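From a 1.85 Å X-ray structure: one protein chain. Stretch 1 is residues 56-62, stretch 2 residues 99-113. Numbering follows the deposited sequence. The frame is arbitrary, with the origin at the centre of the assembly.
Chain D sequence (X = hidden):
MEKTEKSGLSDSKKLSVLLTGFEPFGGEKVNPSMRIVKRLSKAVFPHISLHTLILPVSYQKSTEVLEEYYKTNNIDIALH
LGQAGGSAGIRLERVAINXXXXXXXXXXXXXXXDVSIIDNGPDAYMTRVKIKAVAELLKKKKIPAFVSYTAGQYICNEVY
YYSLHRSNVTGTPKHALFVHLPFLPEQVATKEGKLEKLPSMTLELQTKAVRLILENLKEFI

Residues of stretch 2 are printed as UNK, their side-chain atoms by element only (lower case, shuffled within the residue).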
ATOM      1  N   PRO D  56      15.130  -1.869 -26.614  1.00 22.69           N
ATOM      2  CA  PRO D  56      13.778  -2.389 -26.782  1.00 25.29           C
ATOM      3  C   PRO D  56      13.368  -3.207 -25.567  1.00 20.02           C
ATOM      4  O   PRO D  56      14.179  -3.886 -24.937  1.00 23.20           O
ATOM      5  CB  PRO D  56      13.898  -3.288 -28.017  1.00 31.69           C
ATOM      6  CG  PRO D  56      15.315  -3.756 -27.967  1.00 20.82           C
ATOM      7  CD  PRO D  56      16.120  -2.617 -27.418  1.00 22.08           C
ATOM      8  N   VAL D  57      12.078  -3.173 -25.280  1.00 22.31           N
ATOM      9  CA  VAL D  57      11.531  -4.015 -24.230  1.00 21.61           C
ATOM     10  C   VAL D  57      11.244  -5.370 -24.866  1.00 20.37           C
ATOM     11  O   VAL D  57      10.106  -5.686 -25.234  1.00 29.24           O
ATOM     12  CB  VAL D  57      10.291  -3.375 -23.592  1.00 25.13           C
ATOM     13  CG1 VAL D  57       9.745  -4.275 -22.474  1.00 26.84           C
ATOM     14  CG2 VAL D  57      10.656  -1.971 -23.058  1.00 19.38           C
ATOM     15  N   SER D  58      12.293  -6.176 -24.995  1.00 28.01           N
ATOM     16  CA  SER D  58      12.231  -7.444 -25.714  1.00 30.61           C
ATOM     17  C   SER D  58      13.212  -8.407 -25.068  1.00 22.60           C
ATOM     18  O   SER D  58      14.391  -8.080 -24.922  1.00 21.40           O
ATOM     19  CB  SER D  58      12.579  -7.255 -27.204  1.00 40.17           C
ATOM     20  OG  SER D  58      13.081  -8.447 -27.791  1.00 39.44           O
ATOM     21  N   TYR D  59      12.735  -9.598 -24.699  1.00 30.22           N
ATOM     22  CA  TYR D  59      13.633 -10.537 -24.044  1.00 29.80           C
ATOM     23  C   TYR D  59      14.850 -10.808 -24.910  1.00 37.04           C
ATOM     24  O   TYR D  59      15.993 -10.724 -24.443  1.00 31.44           O
ATOM     25  CB  TYR D  59      12.901 -11.845 -23.747  1.00 34.39           C
ATOM     26  CG  TYR D  59      11.963 -11.791 -22.572  1.00 23.60           C
ATOM     27  CD1 TYR D  59      12.447 -11.614 -21.269  1.00 31.14           C
ATOM     28  CD2 TYR D  59      10.601 -11.975 -22.747  1.00 30.67           C
ATOM     29  CE1 TYR D  59      11.576 -11.595 -20.185  1.00 26.54           C
ATOM     30  CE2 TYR D  59       9.733 -11.963 -21.676  1.00 33.70           C
ATOM     31  CZ  TYR D  59      10.221 -11.775 -20.399  1.00 27.48           C
ATOM     32  OH  TYR D  59       9.313 -11.764 -19.362  1.00 27.45           O
ATOM     33  N   GLN D  60      14.635 -11.023 -26.205  1.00 32.30           N
ATOM     34  CA  GLN D  60      15.766 -11.362 -27.052  1.00 47.69           C
ATOM     35  C   GLN D  60      16.581 -10.151 -27.470  1.00 33.84           C
ATOM     36  O   GLN D  60      17.802 -10.149 -27.265  1.00 30.81           O
ATOM     37  CB  GLN D  60      15.264 -12.143 -28.273  1.00 58.70           C
ATOM     38  CG  GLN D  60      16.333 -12.671 -29.220  1.00 68.71           C
ATOM     39  CD  GLN D  60      16.187 -12.107 -30.622  1.00 86.38           C
ATOM     40  OE1 GLN D  60      15.113 -11.637 -31.006  1.00 86.23           O
ATOM     41  NE2 GLN D  60      17.264 -12.158 -31.398  1.00 90.88           N
ATOM     42  N   LYS D  61      15.944  -9.091 -27.958  1.00 34.25           N
ATOM     43  CA  LYS D  61      16.722  -8.020 -28.568  1.00 40.34           C
ATOM     44  C   LYS D  61      17.337  -7.063 -27.550  1.00 34.64           C
ATOM     45  O   LYS D  61      18.376  -6.457 -27.851  1.00 26.87           O
ATOM     46  CB  LYS D  61      15.859  -7.218 -29.544  1.00 42.05           C
ATOM     47  CG  LYS D  61      15.276  -8.034 -30.694  1.00 50.41           C
ATOM     48  CD  LYS D  61      14.539  -7.150 -31.692  1.00 48.53           C
ATOM     49  CE  LYS D  61      13.711  -7.988 -32.659  1.00 69.52           C
ATOM     50  NZ  LYS D  61      12.416  -8.450 -32.062  1.00 58.81           N
ATOM     51  N   SER D  62      16.764  -6.942 -26.343  1.00 26.21           N
ATOM     52  CA  SER D  62      17.312  -6.001 -25.367  1.00 27.61           C
ATOM     53  C   SER D  62      18.800  -6.233 -25.150  1.00 19.10           C
ATOM     54  O   SER D  62      19.593  -5.284 -25.155  1.00 25.66           O
ATOM     55  CB  SER D  62      16.540  -6.083 -24.046  1.00 31.60           C
ATOM     56  OG  SER D  62      16.726  -7.342 -23.413  1.00 29.91           O
ATOM     57  N   UNK D  99      17.187 -14.833 -13.939  1.00 20.24           N
ATOM     58  CA  UNK D  99      15.859 -15.386 -14.174  1.00 21.30           C
ATOM     59  C   UNK D  99      15.029 -14.463 -15.046  1.00 23.89           C
ATOM     60  O   UNK D  99      14.944 -13.266 -14.765  1.00 17.87           O
ATOM     61  c   UNK D  99      15.115 -15.615 -12.841  1.00 18.81           C
ATOM     62  c   UNK D  99      13.029 -16.488 -11.711  1.00 29.35           C
ATOM     63  c   UNK D  99      14.381 -17.943 -13.262  1.00 32.16           C
ATOM     64  c   UNK D  99      13.898 -16.523 -12.969  1.00 26.04           C
ATOM     65  N   UNK D 100      14.385 -15.031 -16.065  1.00 19.12           N
ATOM     66  CA  UNK D 100      13.296 -14.386 -16.786  1.00 21.74           C
ATOM     67  C   UNK D 100      11.993 -15.038 -16.364  1.00 24.37           C
ATOM     68  O   UNK D 100      11.816 -16.251 -16.536  1.00 31.29           O
ATOM     69  c   UNK D 100      15.156 -12.713 -18.727  1.00 23.64           C
ATOM     70  c   UNK D 100      13.476 -14.505 -18.297  1.00 23.37           C
ATOM     71  c   UNK D 100      15.003 -14.675 -20.261  1.00 36.12           C
ATOM     72  c   UNK D 100      14.871 -14.196 -18.814  1.00 23.97           C
ATOM     73  N   UNK D 101      11.061 -14.237 -15.856  1.00 25.21           N
ATOM     74  CA  UNK D 101       9.797 -14.803 -15.396  1.00 33.62           C
ATOM     75  C   UNK D 101       8.741 -13.711 -15.355  1.00 31.08           C
ATOM     76  O   UNK D 101       8.796 -12.828 -14.492  1.00 32.36           O
ATOM     77  o   UNK D 101       8.132 -16.055 -12.642  1.00 40.80           O
ATOM     78  c   UNK D 101       8.798 -16.311 -13.667  1.00 40.85           C
ATOM     79  o   UNK D 101       8.533 -17.252 -14.436  1.00 36.53           O
ATOM     80  c   UNK D 101       9.963 -15.437 -14.028  1.00 24.92           C
ATOM     81  N   UNK D 102       7.757 -13.805 -16.243  1.00 30.48           N
ATOM     82  CA  UNK D 102       6.603 -12.920 -16.180  1.00 27.90           C
ATOM     83  C   UNK D 102       5.484 -13.512 -17.023  1.00 30.52           C
ATOM     84  O   UNK D 102       5.733 -14.190 -18.022  1.00 30.35           O
ATOM     85  o   UNK D 102       5.803 -10.681 -16.727  1.00 34.06           O
ATOM     86  c   UNK D 102       6.954 -11.506 -16.670  1.00 20.66           C
ATOM     87  N   UNK D 103       4.250 -13.286 -16.586  1.00 32.11           N
ATOM     88  CA  UNK D 103       3.129 -13.684 -17.416  1.00 29.89           C
ATOM     89  C   UNK D 103       2.925 -12.707 -18.557  1.00 39.34           C
ATOM     90  O   UNK D 103       2.266 -13.053 -19.544  1.00 37.15           O
ATOM     91  c   UNK D 103       2.639 -13.034 -13.967  1.00 72.45           C
ATOM     92  c   UNK D 103       2.706 -14.516 -14.321  1.00 65.52           C
ATOM     93  n   UNK D 103       3.658 -12.628 -12.968  1.00 65.97           N
ATOM     94  c   UNK D 103       1.775 -14.855 -15.481  1.00 37.74           C
ATOM     95  c   UNK D 103       1.825 -13.814 -16.613  1.00 37.80           C
ATOM     96  N   UNK D 104       3.492 -11.507 -18.446  1.00 33.61           N
ATOM     97  CA  UNK D 104       3.310 -10.477 -19.457  1.00 39.51           C
ATOM     98  C   UNK D 104       4.306 -10.673 -20.594  1.00 34.78           C
ATOM     99  O   UNK D 104       5.499 -10.874 -20.354  1.00 31.78           O
ATOM    100  n   UNK D 104       1.159  -8.865 -17.981  1.00 52.80           N
ATOM    101  c   UNK D 104       2.698  -8.268 -16.548  1.00 47.17           C
ATOM    102  c   UNK D 104       2.520  -8.746 -17.802  1.00 49.07           C
ATOM    103  c   UNK D 104       3.504  -9.091 -18.868  1.00 30.71           C
ATOM    104  c   UNK D 104       0.539  -8.485 -16.879  1.00 60.32           C
ATOM    105  n   UNK D 104       1.450  -8.112 -15.996  1.00 61.78           N
ATOM    106  N   UNK D 105       3.854 -10.558 -21.834  1.00 40.87           N
ATOM    107  CA  UNK D 105       4.782 -10.648 -22.961  1.00 37.22           C
ATOM    108  C   UNK D 105       5.644  -9.402 -23.038  1.00 34.09           C
ATOM    109  O   UNK D 105       5.330  -8.358 -22.457  1.00 36.73           O
ATOM    110  c   UNK D 105       2.654  -9.959 -23.763  1.00 47.98           C
ATOM    111  c   UNK D 105       3.851 -10.758 -24.175  1.00 39.33           C
ATOM    112  c   UNK D 105       2.501 -10.167 -22.260  1.00 34.90           C
ATOM    113  N   UNK D 106       6.754  -9.520 -23.757  1.00 27.28           N
ATOM    114  CA  UNK D 106       7.522  -8.327 -24.088  1.00 26.55           C
ATOM    115  C   UNK D 106       6.841  -7.632 -25.268  1.00 34.41           C
ATOM    116  O   UNK D 106       5.725  -7.980 -25.668  1.00 30.19           O
ATOM    117  o   UNK D 106      10.366 -10.037 -25.667  1.00 28.05           O
ATOM    118  o   UNK D 106       8.265  -9.882 -26.291  1.00 31.16           O
ATOM    119  c   UNK D 106       9.212  -9.589 -25.522  1.00 34.26           C
ATOM    120  c   UNK D 106       8.990  -8.665 -24.336  1.00 27.53           C
ATOM    121  N   UNK D 107       7.496  -6.619 -25.825  1.00 28.01           N
ATOM    122  CA  UNK D 107       6.881  -5.889 -26.923  1.00 36.88           C
ATOM    123  C   UNK D 107       6.839  -6.698 -28.217  1.00 42.19           C
ATOM    124  O   UNK D 107       6.110  -6.315 -29.144  1.00 34.51           O
ATOM    125  c   UNK D 107       7.131  -3.443 -26.262  1.00 23.31           C
ATOM    126  n   UNK D 107       7.903  -2.367 -26.173  1.00 24.45           N
ATOM    127  o   UNK D 107       6.049  -3.531 -25.685  1.00 31.95           O
ATOM    128  c   UNK D 107       7.639  -4.576 -27.145  1.00 25.02           C
ATOM    129  N   UNK D 108       7.558  -7.820 -28.281  1.00 38.14           N
ATOM    130  CA  UNK D 108       7.517  -8.725 -29.423  1.00 32.71           C
ATOM    131  C   UNK D 108       6.541  -9.883 -29.238  1.00 41.97           C
ATOM    132  O   UNK D 108       6.495 -10.777 -30.089  1.00 35.16           O
ATOM    133  o   UNK D 108       9.535  -7.053 -30.323  1.00 43.23           O
ATOM    134  c   UNK D 108       8.913  -9.277 -29.711  1.00 31.58           C
ATOM    135  o   UNK D 108      11.152  -8.462 -29.910  1.00 38.34           O
ATOM    136  c   UNK D 108       9.936  -8.185 -29.994  1.00 31.44           C
ATOM    137  N   UNK D 109       5.732  -9.868 -28.178  1.00 27.58           N
ATOM    138  CA  UNK D 109       4.829 -10.958 -27.906  1.00 39.63           C
ATOM    139  C   UNK D 109       5.419 -12.191 -27.253  1.00 33.69           C
ATOM    140  O   UNK D 109       4.680 -13.158 -27.050  1.00 49.19           O
ATOM    141  N   UNK D 110       6.694 -12.198 -26.883  1.00 33.10           N
ATOM    142  CA  UNK D 110       7.202 -13.306 -26.077  1.00 48.01           C
ATOM    143  C   UNK D 110       6.969 -13.212 -24.581  1.00 45.37           C
ATOM    144  O   UNK D 110       7.142 -12.163 -23.958  1.00 37.36           O
ATOM    145  n   UNK D 110       8.023 -17.088 -25.342  1.00 81.94           N
ATOM    146  c   UNK D 110       9.141 -15.031 -25.957  1.00 60.18           C
ATOM    147  c   UNK D 110       8.691 -13.557 -26.337  1.00 36.54           C
ATOM    148  o   UNK D 110       7.622 -16.246 -27.405  1.00 97.28           O
ATOM    149  c   UNK D 110       8.201 -16.178 -26.311  1.00 83.30           C
ATOM    150  N   UNK D 111       6.644 -14.382 -24.030  1.00 45.37           N
ATOM    151  CA  UNK D 111       6.427 -14.642 -22.627  1.00 40.94           C
ATOM    152  C   UNK D 111       7.519 -15.611 -22.203  1.00 43.53           C
ATOM    153  O   UNK D 111       7.729 -16.643 -22.854  1.00 42.80           O
ATOM    154  c   UNK D 111       4.902 -15.778 -20.958  1.00 45.06           C
ATOM    155  c   UNK D 111       3.947 -14.212 -22.689  1.00 45.18           C
ATOM    156  c   UNK D 111       5.027 -15.240 -22.395  1.00 45.51           C
ATOM    157  N   UNK D 112       8.193 -15.290 -21.105  1.00 39.12           N
ATOM    158  CA  UNK D 112       9.244 -16.122 -20.538  1.00 33.83           C
ATOM    159  C   UNK D 112       8.822 -16.500 -19.127  1.00 40.02           C
ATOM    160  O   UNK D 112       8.362 -15.647 -18.362  1.00 36.18           O
ATOM    161  c   UNK D 112      10.599 -15.393 -20.486  1.00 26.36           C
ATOM    162  n   UNK D 112      12.005 -16.774 -25.041  1.00 63.65           N
ATOM    163  c   UNK D 112      11.340 -15.241 -21.812  1.00 43.71           C
ATOM    164  c   UNK D 112      11.333 -16.513 -22.642  1.00 40.25           C
ATOM    165  c   UNK D 112      12.479 -16.506 -23.650  1.00 55.07           C
ATOM    166  N   UNK D 113       8.931 -17.778 -18.790  1.00 34.03           N
ATOM    167  CA  UNK D 113       8.555 -18.224 -17.451  1.00 42.80           C
ATOM    168  C   UNK D 113       9.647 -19.148 -16.938  1.00 38.09           C
ATOM    169  O   UNK D 113       9.844 -20.241 -17.477  1.00 35.98           O
ATOM    170  c   UNK D 113       5.997 -17.935 -17.297  1.00 57.50           C
ATOM    171  c   UNK D 113       7.187 -18.908 -17.449  1.00 47.07           C
ATOM    172  o   UNK D 113       6.348 -16.255 -15.613  1.00 76.16           O
ATOM    173  o   UNK D 113       5.172 -18.019 -15.046  1.00111.32           O
ATOM    174  c   UNK D 113       5.842 -17.370 -15.881  1.00 74.20           C
TER
HETATM  175  O   HOH W   1      10.415  -2.325 -27.511  1.00 26.77           O
HETATM  176  O   HOH W   2      12.183 -11.323 -27.224  1.00 38.11           O
HETATM  177  O   HOH W   3       7.230 -13.018 -20.021  1.00 30.67           O

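Position 99 carries four carbons forked at the second, none within reach of stretch 1: leucine, L99. Position 100 has the same forked four carbons, and one terminal methyl lies 3.9 Å from Y59 CD1, an apolar contact; it is L100, the methyl being CD2.

At 101, two carbons, the second bearing two oxygens, give a carboxylate on so short a stem: D101, its CA-to-CB bond directed away. Position 102 has one carbon and one oxygen, so S102; its CB is 3.6 Å from Y59 OH. Four carbons in a row ending in nitrogen make 103 K103, which makes no contact. A five-membered ring of three carbons and two nitrogens identifies 104 as H104, whose ring leads away. At 105 three carbons close onto the backbone N: P105.

Position 106 again shows two carbons and two oxygens. One oxygen is 2.6 Å from Y59 N; the other accepts from the backbone N of 108 (3.0 Å) and of 110 (2.9 Å). This is D106, with OD2 facing stretch 1 and OD1 serving its own loop. Position 107 has two carbons, the second carrying one oxygen and one nitrogen, a short amide; the nitrogen lies 3.7 Å from V57 CB. This is N107, and its ND2 donates to water 1 (2.8 Å), which also accepts from V57 N (2.9 Å).

Position 108 ends in a carboxylate on its second carbon; one oxygen lies 2.5 Å from K61 NZ and 2.9 Å from S58 OG. It is D108, the oxygen OD2. Position 109 has no side-chain atoms, and phi/psi of 79/4° would jam a CB against the preceding carbonyl O: G109, closing a type I turn from D106.

Three carbons, the third with one oxygen and one nitrogen, make 110 Q110. A single carbon carrying two others makes 111 V111. Position 112 is a four-carbon chain ending in nitrogen, K112; its CG sits 3.5 Å from the Y59 ring centroid, 12° off the normal, a CH-pi contact over one face. Three carbons, the third carrying two oxygens, make 113 E113, its CA-to-CB bond directed away from stretch 1.

The contact works through two linked parts. Around the helix start, D106 OD2 accepts from Y59 N, N107 N donates to V57 O (2.8 Å, 167°), and D108 OD2 receives both S58 OG and the K61 NZ salt bridge. S58 OG meanwhile accepts from K61 N (2.9 Å), capping the helix. Beyond this polar cluster, the Y59 ring packs against K112 and L100, while water 3 joins Y59 OH (2.5 Å) to K112 N (2.7 Å).

Stretch 2, residues 99-113: LLDSKHPDNDGQVKE
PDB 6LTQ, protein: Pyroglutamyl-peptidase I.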